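Local atomic coordinates of chitinase (Paenibacillus sp. FPU-7, PDB entry 5GZT), a protein that probably hydrolyses the beta-1,4 linkages between N-acetylglucosamine units at random internal positions in chitin and chitodextrins. Residues 1025-1030 against 1084-1089; 1029-1034 against 1076-1081. All coordinates share one frame; numbering follows the deposited sequence.

Contact 1. Residues 1025-1030 against 1084-1089; sequences GWVNVP and GGTFIT
Trp1026 and Phe1087 form the antiparallel hydrogen-bonded pair of this contact, and their side chains lie next to each other on the same face of the sheet, pointing the same way. Trp1026 N donates to Phe1087 O at 2.9 Å, and the reciprocal bond from Phe1087 N to Trp1026 O measures 3.0 Å. From backbones joined in this way the two CG atoms leave in different directions: Trp1026 CG stands beside its backbone N (chi1 -65°), whereas Phe1087 CG is anti to its own (chi1 177°). The rings meet rim to rim rather than in a stack: the planes are inclined at 46°, and Trp1026 CE3 meets Phe1087 CD1 at 3.7 Å, close to the indole plane. Thr1089 adds a methyl, CG2, 3.7 Å from Trp1026 CZ3. The polar end of the indole is satisfied elsewhere, NE1 donating to the carbonyl of Glu977.

Val1029 continues the pairing beyond the end of the strand. Its N donates to Gly1085 O at 2.8 Å, while its CG2 packs 4.1 Å from Phe1087 CB, at the base of that side chain. In return Gly1085 CA makes a CA-H...O contact of 3.5 Å with Val1029 O, a close backbone approach possible because Gly1085 carries no CB. The side chains of Val1027 and Thr1086 lie side by side, with Val1027 CG1 3.4 Å from Thr1086 OG1.

Strand 1024-1026 is an edge of a four-stranded antiparallel sheet. Strand 1086-1089 lies next to it and on its other flank pairs with strand 1074-1079, from which Tyr1076 reaches the Phe1087 ring. Helix 1093-1106 comes next in the chain after strand 1086-1089.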
ATOM      1  N   GLY B1025      -0.320 -36.368 -10.526  1.00 35.56           N
ATOM      2  CA  GLY B1025       0.583 -35.773 -11.528  1.00 35.23           C
ATOM      3  C   GLY B1025      -0.141 -35.151 -12.713  1.00 39.07           C
ATOM      4  O   GLY B1025      -1.363 -35.191 -12.757  1.00 31.61           O
ATOM      5  N   TRP B1026       0.613 -34.477 -13.606  1.00 36.48           N
ATOM      6  CA  TRP B1026       0.049 -33.852 -14.800  1.00 35.78           C
ATOM      7  C   TRP B1026       1.006 -34.079 -15.980  1.00 34.80           C
ATOM      8  O   TRP B1026       2.212 -34.205 -15.784  1.00 33.80           O
ATOM      9  CB  TRP B1026      -0.169 -32.331 -14.635  1.00 38.08           C
ATOM     10  CG  TRP B1026      -1.155 -31.923 -13.649  1.00 36.03           C
ATOM     11  CD1 TRP B1026      -2.465 -31.552 -13.852  1.00 38.65           C
ATOM     12  CD2 TRP B1026      -0.918 -31.831 -12.254  1.00 35.25           C
ATOM     13  NE1 TRP B1026      -3.061 -31.249 -12.632  1.00 36.55           N
ATOM     14  CE2 TRP B1026      -2.128 -31.424 -11.642  1.00 35.97           C
ATOM     15  CE3 TRP B1026       0.195 -32.107 -11.457  1.00 35.87           C
ATOM     16  CZ2 TRP B1026      -2.248 -31.276 -10.266  1.00 36.89           C
ATOM     17  CZ3 TRP B1026       0.078 -31.952 -10.085  1.00 37.05           C
ATOM     18  CH2 TRP B1026      -1.136 -31.524  -9.507  1.00 35.34           C
ATOM     19  N   VAL B1027       0.443 -34.098 -17.202  1.00 42.18           N
ATOM     20  CA  VAL B1027       1.244 -34.165 -18.464  1.00 40.19           C
ATOM     21  C   VAL B1027       1.153 -32.802 -19.153  1.00 44.03           C
ATOM     22  O   VAL B1027       0.356 -31.929 -18.727  1.00 43.61           O
ATOM     23  CB  VAL B1027       0.776 -35.319 -19.401  1.00 40.82           C
ATOM     24  CG1 VAL B1027       1.219 -36.677 -18.847  1.00 43.36           C
ATOM     25  CG2 VAL B1027      -0.729 -35.320 -19.651  1.00 34.53           C
ATOM     26  N   ASN B1028       1.964 -32.593 -20.214  1.00 49.67           N
ATOM     27  CA  ASN B1028       2.051 -31.295 -20.913  1.00 42.76           C
ATOM     28  C   ASN B1028       2.289 -30.169 -19.941  1.00 43.14           C
ATOM     29  O   ASN B1028       1.502 -29.215 -19.839  1.00 40.76           O
ATOM     30  CB  ASN B1028       0.793 -30.995 -21.720  1.00 47.97           C
ATOM     31  CG  ASN B1028       0.580 -31.986 -22.874  1.00 57.86           C
ATOM     32  OD1 ASN B1028       1.529 -32.452 -23.505  1.00 49.96           O
ATOM     33  ND2 ASN B1028      -0.686 -32.318 -23.134  1.00 59.86           N
ATOM     34  N   VAL B1029       3.355 -30.324 -19.170  1.00 45.82           N
ATOM     35  CA  VAL B1029       3.706 -29.332 -18.184  1.00 43.04           C
ATOM     36  C   VAL B1029       4.974 -28.612 -18.673  1.00 38.74           C
ATOM     37  O   VAL B1029       6.037 -29.250 -18.861  1.00 32.75           O
ATOM     38  CB  VAL B1029       3.942 -29.959 -16.788  1.00 45.94           C
ATOM     39  CG1 VAL B1029       4.370 -28.867 -15.802  1.00 43.82           C
ATOM     40  CG2 VAL B1029       2.681 -30.669 -16.303  1.00 41.02           C
ATOM     41  N   PRO B1030       4.881 -27.287 -18.852  1.00 40.99           N
ATOM     42  CA  PRO B1030       6.010 -26.488 -19.374  1.00 43.31           C
ATOM     43  C   PRO B1030       7.236 -26.680 -18.539  1.00 51.72           C
ATOM     44  O   PRO B1030       7.094 -26.766 -17.307  1.00 51.78           O
ATOM     45  CB  PRO B1030       5.530 -25.060 -19.207  1.00 47.90           C
ATOM     46  CG  PRO B1030       4.023 -25.146 -19.219  1.00 49.19           C
ATOM     47  CD  PRO B1030       3.628 -26.521 -18.784  1.00 40.80           C
ATOM     48  N   GLY B1084       5.041 -34.295 -23.139  1.00 56.96           N
ATOM     49  CA  GLY B1084       4.945 -32.833 -23.239  1.00 57.06           C
ATOM     50  C   GLY B1084       5.504 -32.131 -22.012  1.00 51.34           C
ATOM     51  O   GLY B1084       5.341 -30.870 -21.882  1.00 44.65           O
ATOM     52  N   GLY B1085       6.219 -32.928 -21.184  1.00 44.64           N
ATOM     53  CA  GLY B1085       6.554 -32.570 -19.778  1.00 50.22           C
ATOM     54  C   GLY B1085       5.596 -33.188 -18.727  1.00 42.58           C
ATOM     55  O   GLY B1085       4.422 -32.840 -18.702  1.00 39.75           O
ATOM     56  N   THR B1086       6.120 -34.085 -17.883  1.00 45.31           N
ATOM     57  CA  THR B1086       5.358 -34.772 -16.796  1.00 48.86           C
ATOM     58  C   THR B1086       5.894 -34.414 -15.362  1.00 44.26           C
ATOM     59  O   THR B1086       7.083 -34.527 -15.068  1.00 36.15           O
ATOM     60  CB  THR B1086       5.303 -36.299 -17.040  1.00 47.41           C
ATOM     61  OG1 THR B1086       4.517 -36.511 -18.207  1.00 44.21           O
ATOM     62  CG2 THR B1086       4.637 -37.069 -15.877  1.00 46.20           C
ATOM     63  N   PHE B1087       4.962 -33.922 -14.534  1.00 42.65           N
ATOM     64  CA  PHE B1087       5.224 -33.462 -13.171  1.00 38.31           C
ATOM     65  C   PHE B1087       4.491 -34.394 -12.232  1.00 36.84           C
ATOM     66  O   PHE B1087       3.286 -34.574 -12.390  1.00 34.33           O
ATOM     67  CB  PHE B1087       4.639 -32.050 -12.999  1.00 39.69           C
ATOM     68  CG  PHE B1087       4.781 -31.497 -11.610  1.00 35.51           C
ATOM     69  CD1 PHE B1087       3.766 -31.707 -10.644  1.00 38.41           C
ATOM     70  CD2 PHE B1087       5.884 -30.748 -11.260  1.00 35.56           C
ATOM     71  CE1 PHE B1087       3.895 -31.196  -9.351  1.00 34.11           C
ATOM     72  CE2 PHE B1087       6.013 -30.226  -9.965  1.00 38.62           C
ATOM     73  CZ  PHE B1087       5.016 -30.458  -9.000  1.00 35.12           C
ATOM     74  N   ILE B1088       5.195 -34.907 -11.232  1.00 37.65           N
ATOM     75  CA  ILE B1088       4.641 -35.877 -10.261  1.00 37.79           C
ATOM     76  C   ILE B1088       4.747 -35.310  -8.821  1.00 33.42           C
ATOM     77  O   ILE B1088       5.790 -34.854  -8.448  1.00 29.39           O
ATOM     78  CB  ILE B1088       5.405 -37.221 -10.328  1.00 31.55           C
ATOM     79  CG1 ILE B1088       5.310 -37.846 -11.719  1.00 33.56           C
ATOM     80  CG2 ILE B1088       4.872 -38.243  -9.323  1.00 34.81           C
ATOM     81  CD1 ILE B1088       3.890 -38.094 -12.251  1.00 33.67           C
ATOM     82  N   THR B1089       3.693 -35.443  -8.024  1.00 30.38           N
ATOM     83  CA  THR B1089       3.663 -34.982  -6.624  1.00 30.15           C
ATOM     84  C   THR B1089       3.266 -36.139  -5.755  1.00 30.31           C
ATOM     85  O   THR B1089       2.275 -36.848  -6.045  1.00 28.07           O
ATOM     86  CB  THR B1089       2.724 -33.795  -6.459  1.00 29.66           C
ATOM     87  OG1 THR B1089       2.458 -33.560  -5.077  1.00 29.39           O
ATOM     88  CG2 THR B1089       1.415 -33.956  -7.270  1.00 30.92           C
TER

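Contact 2. Residues 1029-1034 against 1076-1081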
ATOM      1  N   VAL B1029       3.355 -30.324 -19.170  1.00 45.82           N
ATOM      2  CA  VAL B1029       3.706 -29.332 -18.184  1.00 43.04           C
ATOM      3  C   VAL B1029       4.974 -28.612 -18.673  1.00 38.74           C
ATOM      4  O   VAL B1029       6.037 -29.250 -18.861  1.00 32.75           O
ATOM      5  CB  VAL B1029       3.942 -29.959 -16.788  1.00 45.94           C
ATOM      6  CG1 VAL B1029       4.370 -28.867 -15.802  1.00 43.82           C
ATOM      7  CG2 VAL B1029       2.681 -30.669 -16.303  1.00 41.02           C
ATOM      8  N   PRO B1030       4.881 -27.287 -18.852  1.00 40.99           N
ATOM      9  CA  PRO B1030       6.010 -26.488 -19.374  1.00 43.31           C
ATOM     10  C   PRO B1030       7.236 -26.680 -18.539  1.00 51.72           C
ATOM     11  O   PRO B1030       7.094 -26.766 -17.307  1.00 51.78           O
ATOM     12  CB  PRO B1030       5.530 -25.060 -19.207  1.00 47.90           C
ATOM     13  CG  PRO B1030       4.023 -25.146 -19.219  1.00 49.19           C
ATOM     14  CD  PRO B1030       3.628 -26.521 -18.784  1.00 40.80           C
ATOM     15  N   ASN B1031       8.428 -26.751 -19.142  1.00 48.44           N
ATOM     16  CA  ASN B1031       9.642 -26.822 -18.335  1.00 43.59           C
ATOM     17  C   ASN B1031      10.054 -25.439 -17.844  1.00 52.35           C
ATOM     18  O   ASN B1031      11.012 -24.842 -18.348  1.00 56.79           O
ATOM     19  CB  ASN B1031      10.755 -27.538 -19.060  1.00 43.18           C
ATOM     20  CG  ASN B1031      11.938 -27.847 -18.172  1.00 47.35           C
ATOM     21  OD1 ASN B1031      11.988 -27.492 -16.987  1.00 53.90           O
ATOM     22  ND2 ASN B1031      12.900 -28.552 -18.735  1.00 53.31           N
ATOM     23  N   ILE B1032       9.313 -24.954 -16.841  1.00 47.98           N
ATOM     24  CA  ILE B1032       9.605 -23.732 -16.084  1.00 49.65           C
ATOM     25  C   ILE B1032       9.532 -24.130 -14.610  1.00 51.76           C
ATOM     26  O   ILE B1032       8.510 -24.744 -14.189  1.00 43.40           O
ATOM     27  CB  ILE B1032       8.556 -22.625 -16.336  1.00 53.97           C
ATOM     28  CG1 ILE B1032       8.445 -22.302 -17.831  1.00 56.53           C
ATOM     29  CG2 ILE B1032       8.862 -21.337 -15.562  1.00 53.16           C
ATOM     30  CD1 ILE B1032       7.245 -21.435 -18.145  1.00 57.55           C
ATOM     31  N   ASN B1033      10.600 -23.791 -13.867  1.00 46.88           N
ATOM     32  CA  ASN B1033      10.828 -24.164 -12.473  1.00 48.67           C
ATOM     33  C   ASN B1033      10.553 -25.629 -12.235  1.00 52.90           C
ATOM     34  O   ASN B1033       9.875 -26.001 -11.261  1.00 52.12           O
ATOM     35  CB  ASN B1033       9.966 -23.309 -11.535  1.00 49.71           C
ATOM     36  CG  ASN B1033      10.223 -21.833 -11.708  1.00 56.30           C
ATOM     37  OD1 ASN B1033       9.296 -21.025 -11.700  1.00 68.03           O
ATOM     38  ND2 ASN B1033      11.486 -21.470 -11.875  1.00 60.76           N
ATOM     39  N   HIS B1034      11.057 -26.441 -13.156  1.00 44.08           N
ATOM     40  CA  HIS B1034      10.859 -27.864 -13.180  1.00 41.88           C
ATOM     41  C   HIS B1034       9.385 -28.265 -13.086  1.00 40.12           C
ATOM     42  O   HIS B1034       9.065 -29.259 -12.481  1.00 33.75           O
ATOM     43  CB  HIS B1034      11.662 -28.527 -12.077  1.00 42.79           C
ATOM     44  CG  HIS B1034      13.043 -27.989 -11.933  1.00 48.96           C
ATOM     45  ND1 HIS B1034      14.000 -28.114 -12.911  1.00 52.14           N
ATOM     46  CD2 HIS B1034      13.635 -27.325 -10.912  1.00 57.69           C
ATOM     47  CE1 HIS B1034      15.122 -27.548 -12.504  1.00 52.88           C
ATOM     48  NE2 HIS B1034      14.930 -27.073 -11.288  1.00 52.97           N
ATOM     49  N   TYR B1076       8.958 -33.675  -5.622  1.00 30.96           N
ATOM     50  CA  TYR B1076       8.301 -33.791  -6.894  1.00 32.24           C
ATOM     51  C   TYR B1076       9.278 -34.278  -7.935  1.00 38.11           C
ATOM     52  O   TYR B1076      10.485 -34.177  -7.756  1.00 41.58           O
ATOM     53  CB  TYR B1076       7.627 -32.513  -7.364  1.00 30.06           C
ATOM     54  CG  TYR B1076       8.471 -31.240  -7.481  1.00 32.74           C
ATOM     55  CD1 TYR B1076       8.868 -30.533  -6.360  1.00 36.41           C
ATOM     56  CD2 TYR B1076       8.827 -30.719  -8.719  1.00 33.87           C
ATOM     57  CE1 TYR B1076       9.609 -29.342  -6.473  1.00 33.98           C
ATOM     58  CE2 TYR B1076       9.547 -29.538  -8.842  1.00 36.25           C
ATOM     59  CZ  TYR B1076       9.947 -28.857  -7.709  1.00 33.78           C
ATOM     60  OH  TYR B1076      10.665 -27.713  -7.808  1.00 38.11           O
ATOM     61  N   LEU B1077       8.731 -34.829  -9.007  1.00 37.79           N
ATOM     62  CA  LEU B1077       9.502 -35.376 -10.113  1.00 38.72           C
ATOM     63  C   LEU B1077       9.139 -34.527 -11.312  1.00 40.31           C
ATOM     64  O   LEU B1077       7.977 -34.159 -11.435  1.00 39.41           O
ATOM     65  CB  LEU B1077       9.121 -36.828 -10.393  1.00 36.96           C
ATOM     66  CG  LEU B1077       9.884 -37.985  -9.762  1.00 37.93           C
ATOM     67  CD1 LEU B1077      10.634 -37.691  -8.504  1.00 35.66           C
ATOM     68  CD2 LEU B1077       9.001 -39.220  -9.608  1.00 39.42           C
ATOM     69  N   TYR B1078      10.130 -34.235 -12.176  1.00 40.40           N
ATOM     70  CA  TYR B1078       9.872 -33.666 -13.509  1.00 41.33           C
ATOM     71  C   TYR B1078      10.659 -34.468 -14.569  1.00 41.77           C
ATOM     72  O   TYR B1078      11.787 -34.999 -14.327  1.00 36.39           O
ATOM     73  CB  TYR B1078      10.186 -32.158 -13.559  1.00 42.25           C
ATOM     74  CG  TYR B1078       9.686 -31.486 -14.839  1.00 43.24           C
ATOM     75  CD1 TYR B1078       8.334 -31.343 -15.075  1.00 37.10           C
ATOM     76  CD2 TYR B1078      10.581 -31.023 -15.833  1.00 47.24           C
ATOM     77  CE1 TYR B1078       7.854 -30.801 -16.241  1.00 41.14           C
ATOM     78  CE2 TYR B1078      10.093 -30.439 -17.020  1.00 40.86           C
ATOM     79  CZ  TYR B1078       8.733 -30.336 -17.223  1.00 42.40           C
ATOM     80  OH  TYR B1078       8.177 -29.746 -18.347  1.00 36.59           O
ATOM     81  N   ASN B1079      10.001 -34.658 -15.695  1.00 43.56           N
ATOM     82  CA  ASN B1079      10.618 -35.317 -16.867  1.00 44.72           C
ATOM     83  C   ASN B1079      10.165 -34.453 -18.058  1.00 43.72           C
ATOM     84  O   ASN B1079       9.006 -34.513 -18.469  1.00 40.82           O
ATOM     85  CB  ASN B1079      10.197 -36.783 -17.020  1.00 47.64           C
ATOM     86  CG  ASN B1079      10.846 -37.476 -18.240  1.00 52.62           C
ATOM     87  OD1 ASN B1079      11.267 -36.827 -19.195  1.00 49.89           O
ATOM     88  ND2 ASN B1079      10.940 -38.804 -18.189  1.00 51.35           N
ATOM     89  N   PRO B1080      11.076 -33.612 -18.595  1.00 45.19           N
ATOM     90  CA  PRO B1080      10.683 -32.750 -19.738  1.00 44.58           C
ATOM     91  C   PRO B1080      10.229 -33.576 -20.976  1.00 48.88           C
ATOM     92  O   PRO B1080       9.337 -33.152 -21.766  1.00 51.77           O
ATOM     93  CB  PRO B1080      11.952 -31.921 -20.021  1.00 45.68           C
ATOM     94  CG  PRO B1080      13.069 -32.502 -19.193  1.00 48.72           C
ATOM     95  CD  PRO B1080      12.529 -33.631 -18.342  1.00 47.45           C
ATOM     96  N   ASP B1081      10.754 -34.791 -21.081  1.00 44.82           N
ATOM     97  CA  ASP B1081      10.529 -35.601 -22.273  1.00 58.45           C
ATOM     98  C   ASP B1081       9.289 -36.497 -22.295  1.00 64.11           C
ATOM     99  O   ASP B1081       8.929 -36.978 -23.374  1.00 70.16           O
ATOM    100  CB  ASP B1081      11.798 -36.428 -22.531  1.00 53.76           C
ATOM    101  CG  ASP B1081      13.039 -35.533 -22.690  1.00 51.33           C
ATOM    102  OD1 ASP B1081      12.919 -34.369 -23.175  1.00 49.18           O
ATOM    103  OD2 ASP B1081      14.119 -35.984 -22.297  1.00 48.45           O
TER
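Tyr1078 packs against Asn1031, His1034 and Val1029 of the loop 1029-1034, and most of the contact is packing around its ring. Asn1031 crosses the ring at a slant, its CG 3.4 Å from Tyr1078 CE2 and its amide plane turned 49° from that of the phenol. Over one ring face, displaced toward the rim, lies the carbonyl carbon of His1034, whose O comes within 3.3 Å of Tyr1078 CG. Val1029 CG1 touches Tyr1078 CE1 at 4.0 Å. Tyr1076 receives the same His1034 carbonyl differently: the O meets the ring edge in its plane, 3.7 Å from Tyr1076 CE2. Asn1031 also lies alongside Pro1080, its ND2 3.7 Å from Pro1080 CB.

No hydrogen bond can be assigned across the segments. Tyr1078 OH lies near the backbone of Val1029 and Asn1031, but its modelled approach to Val1029 O is too short to be relied on.

Turns shape both backbones. Asn1031 is the centre of an inverse gamma turn, with a weak bond of 2.9 Å from Ile1032 N to Pro1030 O. In the other segment, Asp1081 N donates to Asn1079 OD1 at 2.8 Å, an Asx turn where strand 1074-1079 ends. With His1034 stacked on Tyr1067, this is a loop laid over the aromatic side chains of an antiparallel sheet, consistent with the insertion domain of family 18 chitinases.

The centres of contacts 1 and 2 lie about 6 Å apart, and both start from one stretch of chain: leaving strand 1024-1026, it pairs first with 1084-1089, then bends across 1076-1081, sharing Val1029 and Pro1030. The two partner segments come in reverse order, on strands 1074-1079 and 1086-1089, successive in the chain and adjacent in the same sheet. Probable backbone hydrogen bonds, such as Ile1088 N to Leu1077 O at 2.9 Å, join them directly. In sequence, this sheet is inserted between strands 1015-1020 and 1110-1114, the seventh and eighth of the second family 18 barrel, the place of the insertion domain in related chitinases. Together the contacts tie the loop to two neighbouring strands of what is probably that domain.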